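Local coordinates for D-aminopeptidase (Burkholderia sp. LK4, PDB 5TZB), which is a beta-aminopeptidase of the Ntn-hydrolase type (peptidase family S58), probably cleaving N-terminal beta-amino acids from peptides and amides, at residues N115-N129 with Q159-A171. Sequence-based numbering, arbitrary orientation.
Sequences NTHSVGAVRDALVAN and QHVSAAHVQRALA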
ATOM      1  N   ASN C 115      26.469   0.460  -2.816  1.00 17.41           N
ATOM      2  CA  ASN C 115      26.110   1.495  -3.788  1.00 20.34           C
ATOM      3  C   ASN C 115      25.102   0.973  -4.818  1.00 20.57           C
ATOM      4  O   ASN C 115      24.920  -0.237  -4.936  1.00 19.77           O
ATOM      5  CB  ASN C 115      27.350   2.028  -4.503  1.00 21.09           C
ATOM      6  CG  ASN C 115      27.970   0.998  -5.430  1.00 22.00           C
ATOM      7  OD1 ASN C 115      27.477   0.770  -6.537  1.00 22.62           O
ATOM      8  ND2 ASN C 115      29.066   0.388  -4.994  1.00 21.60           N
ATOM      9  N   THR C 116      24.477   1.886  -5.567  1.00 20.15           N
ATOM     10  CA  THR C 116      23.366   1.551  -6.464  1.00 19.37           C
ATOM     11  C   THR C 116      23.690   0.505  -7.534  1.00 19.11           C
ATOM     12  O   THR C 116      22.829  -0.297  -7.895  1.00 19.17           O
ATOM     13  CB  THR C 116      22.824   2.811  -7.185  1.00 20.57           C
ATOM     14  OG1 THR C 116      22.743   3.907  -6.255  1.00 21.04           O
ATOM     15  CG2 THR C 116      21.442   2.524  -7.775  1.00 20.02           C
ATOM     16  N   HIS C 117      24.909   0.522  -8.057  1.00 18.54           N
ATOM     17  CA  HIS C 117      25.241  -0.370  -9.155  1.00 20.46           C
ATOM     18  C   HIS C 117      25.868  -1.693  -8.703  1.00 21.73           C
ATOM     19  O   HIS C 117      26.240  -2.521  -9.525  1.00 23.37           O
ATOM     20  CB  HIS C 117      26.151   0.360 -10.144  1.00 20.87           C
ATOM     21  CG  HIS C 117      25.440   1.439 -10.904  1.00 20.93           C
ATOM     22  ND1 HIS C 117      26.070   2.270 -11.806  1.00 21.66           N
ATOM     23  CD2 HIS C 117      24.134   1.800 -10.909  1.00 20.69           C
ATOM     24  CE1 HIS C 117      25.189   3.111 -12.318  1.00 21.34           C
ATOM     25  NE2 HIS C 117      24.003   2.844 -11.793  1.00 21.42           N
ATOM     26  N   SER C 118      25.941  -1.903  -7.398  1.00 20.97           N
ATOM     27  CA  SER C 118      26.523  -3.123  -6.863  1.00 20.63           C
ATOM     28  C   SER C 118      25.507  -4.018  -6.138  1.00 20.50           C
ATOM     29  O   SER C 118      25.877  -5.065  -5.594  1.00 21.55           O
ATOM     30  CB  SER C 118      27.672  -2.768  -5.906  1.00 20.15           C
ATOM     31  OG  SER C 118      28.704  -2.070  -6.576  1.00 20.60           O
ATOM     32  N   VAL C 119      24.242  -3.610  -6.117  1.00 18.87           N
ATOM     33  CA  VAL C 119      23.213  -4.344  -5.371  1.00 19.19           C
ATOM     34  C   VAL C 119      23.074  -5.814  -5.784  1.00 19.49           C
ATOM     35  O   VAL C 119      23.011  -6.700  -4.929  1.00 16.20           O
ATOM     36  CB  VAL C 119      21.843  -3.653  -5.498  1.00 18.63           C
ATOM     37  CG1 VAL C 119      20.692  -4.569  -4.955  1.00 16.60           C
ATOM     38  CG2 VAL C 119      21.874  -2.306  -4.765  1.00 18.49           C
ATOM     39  N   GLY C 120      23.037  -6.076  -7.087  1.00 19.31           N
ATOM     40  CA  GLY C 120      22.886  -7.432  -7.569  1.00 18.62           C
ATOM     41  C   GLY C 120      24.030  -8.366  -7.199  1.00 19.95           C
ATOM     42  O   GLY C 120      23.803  -9.508  -6.763  1.00 18.88           O
ATOM     43  N   ALA C 121      25.262  -7.887  -7.378  1.00 20.39           N
ATOM     44  CA  ALA C 121      26.436  -8.688  -7.054  1.00 21.32           C
ATOM     45  C   ALA C 121      26.443  -9.016  -5.552  1.00 21.62           C
ATOM     46  O   ALA C 121      26.734 -10.141  -5.157  1.00 21.80           O
ATOM     47  CB  ALA C 121      27.727  -7.960  -7.465  1.00 20.69           C
ATOM     48  N   VAL C 122      26.110  -8.030  -4.726  1.00 20.84           N
ATOM     49  CA  VAL C 122      26.032  -8.232  -3.281  1.00 20.53           C
ATOM     50  C   VAL C 122      24.920  -9.208  -2.911  1.00 20.04           C
ATOM     51  O   VAL C 122      25.116 -10.109  -2.081  1.00 19.21           O
ATOM     52  CB  VAL C 122      25.818  -6.887  -2.533  1.00 18.85           C
ATOM     53  CG1 VAL C 122      25.405  -7.126  -1.077  1.00 18.00           C
ATOM     54  CG2 VAL C 122      27.088  -6.006  -2.643  1.00 18.80           C
ATOM     55  N   ARG C 123      23.766  -9.054  -3.546  1.00 19.79           N
ATOM     56  CA  ARG C 123      22.638  -9.928  -3.261  1.00 19.24           C
ATOM     57  C   ARG C 123      22.961 -11.386  -3.589  1.00 19.60           C
ATOM     58  O   ARG C 123      22.723 -12.276  -2.775  1.00 19.97           O
ATOM     59  CB  ARG C 123      21.404  -9.487  -4.046  1.00 17.34           C
ATOM     60  CG  ARG C 123      20.141 -10.296  -3.750  1.00 16.68           C
ATOM     61  CD  ARG C 123      19.777 -11.185  -4.921  1.00 17.92           C
ATOM     62  NE  ARG C 123      18.491 -11.838  -4.723  1.00 18.30           N
ATOM     63  CZ  ARG C 123      18.125 -12.978  -5.300  1.00 17.33           C
ATOM     64  NH1 ARG C 123      18.947 -13.610  -6.125  1.00 17.70           N
ATOM     65  NH2 ARG C 123      16.920 -13.472  -5.054  1.00 16.36           N
ATOM     66  N   ASP C 124      23.501 -11.631  -4.779  1.00 19.53           N
ATOM     67  CA  ASP C 124      23.768 -13.006  -5.185  1.00 20.50           C
ATOM     68  C   ASP C 124      24.943 -13.595  -4.408  1.00 21.98           C
ATOM     69  O   ASP C 124      25.041 -14.814  -4.253  1.00 22.58           O
ATOM     70  CB  ASP C 124      23.987 -13.090  -6.697  1.00 20.58           C
ATOM     71  CG  ASP C 124      22.663 -13.058  -7.478  1.00 20.00           C
ATOM     72  OD1 ASP C 124      21.623 -12.714  -6.869  1.00 19.15           O
ATOM     73  OD2 ASP C 124      22.658 -13.381  -8.693  1.00 20.92           O
ATOM     74  N   ALA C 125      25.819 -12.732  -3.898  1.00 21.91           N
ATOM     75  CA  ALA C 125      26.901 -13.192  -3.034  1.00 22.34           C
ATOM     76  C   ALA C 125      26.329 -13.674  -1.701  1.00 22.44           C
ATOM     77  O   ALA C 125      26.810 -14.641  -1.128  1.00 23.67           O
ATOM     78  CB  ALA C 125      27.920 -12.090  -2.811  1.00 18.71           C
ATOM     79  N   LEU C 126      25.303 -12.992  -1.206  1.00 21.74           N
ATOM     80  CA  LEU C 126      24.644 -13.404   0.030  1.00 21.67           C
ATOM     81  C   LEU C 126      23.881 -14.722  -0.180  1.00 21.51           C
ATOM     82  O   LEU C 126      23.824 -15.565   0.718  1.00 21.00           O
ATOM     83  CB  LEU C 126      23.716 -12.289   0.531  1.00 20.26           C
ATOM     84  CG  LEU C 126      24.432 -11.065   1.124  1.00 20.29           C
ATOM     85  CD1 LEU C 126      23.459  -9.979   1.489  1.00 20.47           C
ATOM     86  CD2 LEU C 126      25.244 -11.450   2.359  1.00 20.43           C
ATOM     87  N   VAL C 127      23.338 -14.925  -1.383  1.00 21.56           N
ATOM     88  CA  VAL C 127      22.717 -16.204  -1.700  1.00 20.82           C
ATOM     89  C   VAL C 127      23.745 -17.338  -1.673  1.00 22.33           C
ATOM     90  O   VAL C 127      23.536 -18.370  -1.014  1.00 22.35           O
ATOM     91  CB  VAL C 127      22.048 -16.201  -3.074  1.00 19.07           C
ATOM     92  CG1 VAL C 127      21.599 -17.603  -3.410  1.00 18.48           C
ATOM     93  CG2 VAL C 127      20.873 -15.226  -3.093  1.00 17.15           C
ATOM     94  N   ALA C 128      24.859 -17.139  -2.376  1.00 23.70           N
ATOM     95  CA  ALA C 128      25.912 -18.145  -2.424  1.00 25.29           C
ATOM     96  C   ALA C 128      26.409 -18.493  -1.026  1.00 24.94           C
ATOM     97  O   ALA C 128      26.761 -19.639  -0.760  1.00 23.52           O
ATOM     98  CB  ALA C 128      27.068 -17.670  -3.287  1.00 25.49           C
ATOM     99  N   ASN C 129      26.402 -17.509  -0.131  1.00 25.56           N
ATOM    100  CA  ASN C 129      26.887 -17.715   1.233  1.00 27.07           C
ATOM    101  C   ASN C 129      26.054 -18.718   2.037  1.00 26.93           C
ATOM    102  O   ASN C 129      26.525 -19.277   3.024  1.00 27.67           O
ATOM    103  CB  ASN C 129      26.959 -16.387   1.984  1.00 26.71           C
ATOM    104  CG  ASN C 129      27.670 -16.523   3.325  1.00 27.68           C
ATOM    105  OD1 ASN C 129      28.823 -16.956   3.385  1.00 28.65           O
ATOM    106  ND2 ASN C 129      26.999 -16.125   4.395  1.00 27.14           N
ATOM    107  N   GLN C 159      31.556  -0.775 -11.028  1.00 25.80           N
ATOM    108  CA  GLN C 159      31.030  -1.952 -10.319  1.00 26.51           C
ATOM    109  C   GLN C 159      32.157  -2.706  -9.620  1.00 27.00           C
ATOM    110  O   GLN C 159      32.450  -3.861  -9.944  1.00 27.14           O
ATOM    111  CB  GLN C 159      30.242  -2.863 -11.287  1.00 26.39           C
ATOM    112  CG  GLN C 159      28.909  -2.228 -11.756  1.00 26.34           C
ATOM    113  CD  GLN C 159      28.076  -3.115 -12.691  1.00 26.73           C
ATOM    114  OE1 GLN C 159      28.567  -3.602 -13.707  1.00 28.06           O
ATOM    115  NE2 GLN C 159      26.806  -3.306 -12.355  1.00 25.54           N
ATOM    116  N   HIS C 160      32.780  -2.049  -8.645  1.00 27.43           N
ATOM    117  CA  HIS C 160      34.010  -2.574  -8.047  1.00 29.39           C
ATOM    118  C   HIS C 160      33.781  -3.451  -6.813  1.00 29.90           C
ATOM    119  O   HIS C 160      34.735  -3.984  -6.249  1.00 31.35           O
ATOM    120  CB  HIS C 160      34.947  -1.425  -7.670  1.00 29.37           C
ATOM    121  CG  HIS C 160      35.408  -0.617  -8.839  1.00 30.09           C
ATOM    122  ND1 HIS C 160      36.447  -1.008  -9.654  1.00 31.18           N
ATOM    123  CD2 HIS C 160      34.997   0.587  -9.304  1.00 30.28           C
ATOM    124  CE1 HIS C 160      36.638  -0.095 -10.589  1.00 32.47           C
ATOM    125  NE2 HIS C 160      35.771   0.884 -10.399  1.00 32.08           N
ATOM    126  N   VAL C 161      32.527  -3.605  -6.393  1.00 28.63           N
ATOM    127  CA  VAL C 161      32.216  -4.444  -5.234  1.00 28.46           C
ATOM    128  C   VAL C 161      32.012  -5.884  -5.668  1.00 29.35           C
ATOM    129  O   VAL C 161      31.301  -6.146  -6.639  1.00 29.63           O
ATOM    130  CB  VAL C 161      30.948  -3.948  -4.483  1.00 20.65           C
ATOM    131  CG1 VAL C 161      30.601  -4.870  -3.294  1.00 19.76           C
ATOM    132  CG2 VAL C 161      31.144  -2.515  -4.019  1.00 20.73           C
ATOM    133  N   SER C 162      32.628  -6.816  -4.944  1.00 29.94           N
ATOM    134  CA  SER C 162      32.592  -8.229  -5.315  1.00 29.67           C
ATOM    135  C   SER C 162      32.160  -9.127  -4.160  1.00 28.56           C
ATOM    136  O   SER C 162      32.009  -8.669  -3.026  1.00 28.01           O
ATOM    137  CB  SER C 162      33.968  -8.672  -5.802  1.00 31.14           C
ATOM    138  OG  SER C 162      34.865  -8.721  -4.707  1.00 31.91           O
ATOM    139  N   ALA C 163      31.958 -10.409  -4.457  1.00 28.15           N
ATOM    140  CA  ALA C 163      31.580 -11.375  -3.431  1.00 27.87           C
ATOM    141  C   ALA C 163      32.625 -11.442  -2.323  1.00 28.90           C
ATOM    142  O   ALA C 163      32.287 -11.642  -1.156  1.00 29.30           O
ATOM    143  CB  ALA C 163      31.369 -12.752  -4.043  1.00 27.42           C
ATOM    144  N   ALA C 164      33.892 -11.276  -2.690  1.00 29.41           N
ATOM    145  CA  ALA C 164      34.971 -11.331  -1.712  1.00 30.03           C
ATOM    146  C   ALA C 164      34.813 -10.202  -0.692  1.00 29.28           C
ATOM    147  O   ALA C 164      35.088 -10.382   0.492  1.00 28.63           O
ATOM    148  CB  ALA C 164      36.341 -11.260  -2.407  1.00 30.35           C
ATOM    149  N   HIS C 165      34.353  -9.043  -1.155  1.00 28.48           N
ATOM    150  CA  HIS C 165      34.114  -7.913  -0.265  1.00 27.24           C
ATOM    151  C   HIS C 165      32.926  -8.183   0.650  1.00 25.54           C
ATOM    152  O   HIS C 165      32.917  -7.778   1.811  1.00 25.04           O
ATOM    153  CB  HIS C 165      33.894  -6.643  -1.078  1.00 27.73           C
ATOM    154  CG  HIS C 165      35.055  -6.290  -1.946  1.00 28.91           C
ATOM    155  ND1 HIS C 165      34.912  -5.906  -3.261  1.00 29.58           N
ATOM    156  CD2 HIS C 165      36.384  -6.262  -1.686  1.00 29.82           C
ATOM    157  CE1 HIS C 165      36.104  -5.654  -3.774  1.00 30.74           C
ATOM    158  NE2 HIS C 165      37.013  -5.866  -2.839  1.00 30.77           N
ATOM    159  N   VAL C 166      31.921  -8.874   0.124  1.00 25.16           N
ATOM    160  CA  VAL C 166      30.779  -9.250   0.934  1.00 24.06           C
ATOM    161  C   VAL C 166      31.246 -10.239   2.005  1.00 25.80           C
ATOM    162  O   VAL C 166      30.815 -10.178   3.147  1.00 24.69           O
ATOM    163  CB  VAL C 166      29.642  -9.871   0.092  1.00 22.24           C
ATOM    164  CG1 VAL C 166      28.509 -10.288   0.984  1.00 20.08           C
ATOM    165  CG2 VAL C 166      29.137  -8.879  -0.954  1.00 20.99           C
ATOM    166  N   GLN C 167      32.154 -11.137   1.634  1.00 28.70           N
ATOM    167  CA  GLN C 167      32.651 -12.133   2.579  1.00 30.16           C
ATOM    168  C   GLN C 167      33.493 -11.503   3.689  1.00 29.36           C
ATOM    169  O   GLN C 167      33.398 -11.907   4.846  1.00 29.78           O
ATOM    170  CB  GLN C 167      33.479 -13.196   1.840  1.00 32.14           C
ATOM    171  CG  GLN C 167      32.659 -14.094   0.954  1.00 33.21           C
ATOM    172  CD  GLN C 167      31.768 -14.995   1.781  1.00 35.58           C
ATOM    173  OE1 GLN C 167      32.086 -15.307   2.931  1.00 36.44           O
ATOM    174  NE2 GLN C 167      30.633 -15.397   1.216  1.00 36.25           N
ATOM    175  N   ARG C 168      34.258 -10.479   3.343  1.00 28.67           N
ATOM    176  CA  ARG C 168      35.016  -9.702   4.324  1.00 29.72           C
ATOM    177  C   ARG C 168      34.097  -8.983   5.320  1.00 28.55           C
ATOM    178  O   ARG C 168      34.392  -8.942   6.520  1.00 28.89           O
ATOM    179  CB  ARG C 168      35.943  -8.718   3.592  1.00 32.09           C
ATOM    180  CG  ARG C 168      37.180  -9.417   2.997  1.00 35.15           C
ATOM    181  CD  ARG C 168      38.090  -8.517   2.161  1.00 37.25           C
ATOM    182  NE  ARG C 168      38.354  -7.193   2.707  1.00 38.68           N
ATOM    183  CZ  ARG C 168      38.815  -6.187   1.963  1.00 40.32           C
ATOM    184  NH1 ARG C 168      39.033  -6.383   0.670  1.00 40.92           N
ATOM    185  NH2 ARG C 168      39.038  -4.984   2.490  1.00 41.00           N
ATOM    186  N   ALA C 169      33.010  -8.387   4.833  1.00 26.66           N
ATOM    187  CA  ALA C 169      32.052  -7.732   5.731  1.00 25.40           C
ATOM    188  C   ALA C 169      31.385  -8.758   6.651  1.00 26.13           C
ATOM    189  O   ALA C 169      31.233  -8.531   7.853  1.00 26.67           O
ATOM    190  CB  ALA C 169      30.995  -6.964   4.933  1.00 23.26           C
ATOM    191  N   LEU C 170      30.982  -9.886   6.075  1.00 25.70           N
ATOM    192  CA  LEU C 170      30.364 -10.956   6.841  1.00 25.88           C
ATOM    193  C   LEU C 170      31.309 -11.480   7.924  1.00 27.85           C
ATOM    194  O   LEU C 170      30.897 -11.715   9.064  1.00 28.70           O
ATOM    195  CB  LEU C 170      29.941 -12.091   5.914  1.00 25.84           C
ATOM    196  CG  LEU C 170      28.725 -11.772   5.047  1.00 25.79           C
ATOM    197  CD1 LEU C 170      28.488 -12.866   4.006  1.00 26.66           C
ATOM    198  CD2 LEU C 170      27.491 -11.576   5.923  1.00 24.53           C
ATOM    199  N   ALA C 171      32.573 -11.659   7.573  1.00 29.01           N
ATOM    200  CA  ALA C 171      33.551 -12.186   8.533  1.00 30.59           C
ATOM    201  C   ALA C 171      33.836 -11.185   9.652  1.00 30.32           C
ATOM    202  O   ALA C 171      34.130 -11.577  10.777  1.00 30.28           O
ATOM    203  CB  ALA C 171      34.845 -12.561   7.817  1.00 31.01           C
TER
HETATM  204  O   HOH W   1      29.847  -4.178  -7.969  1.00 22.29           O
HETATM  205  O   HOH W   2      29.474 -15.027  -1.082  1.00 38.50           O
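V166 projects from helix 163-171 toward helix 119-129; being beta-branched, it can divide its two methyls among three residues. CG2 sits between V122 CG2 and A125 CB, while CG1 meets L126 CD2 at 3.7 Å, the two side chains crossing at about a right angle. A125 suits the place where the backbones come closest: its CB lies 3.7 Å from A163 CB, and small residues on both sides let the CA atoms approach to 5.0 Å. V161, just ahead of helix 163-171, extends the apolar seam. Its chi1 of 178° swings CG1 onto V122 CG2, leaving CG2 for S118 OG and N115 ND2, which is hydrogen-bonded to T65 OG1.

A long, flexible glutamine bonds across at each end. Q159 stretches beyond CG to bring NE2 to H117 O (3.0 Å), in the plane of the carbonyl. Q167, bent at chi2, gives NE2 to N129 OD1 (3.2 Å) from above the carbonyl plane, the amides turned 58° apart. Waters bridge S118 OG to V161 O and Q167 NE2 to A125 O. L170 CD1 touches both L126 CD2 and the amide of N129.

The axes of 119-129 and 163-171 cross at -62°, 9.0 Å apart at their closest. V122 and L126 also touch strand 111-115, and V161 and L170 strand 63-71: two helices packed on a mixed beta-sheet, as in the layered alpha/beta architecture of Ntn hydrolases.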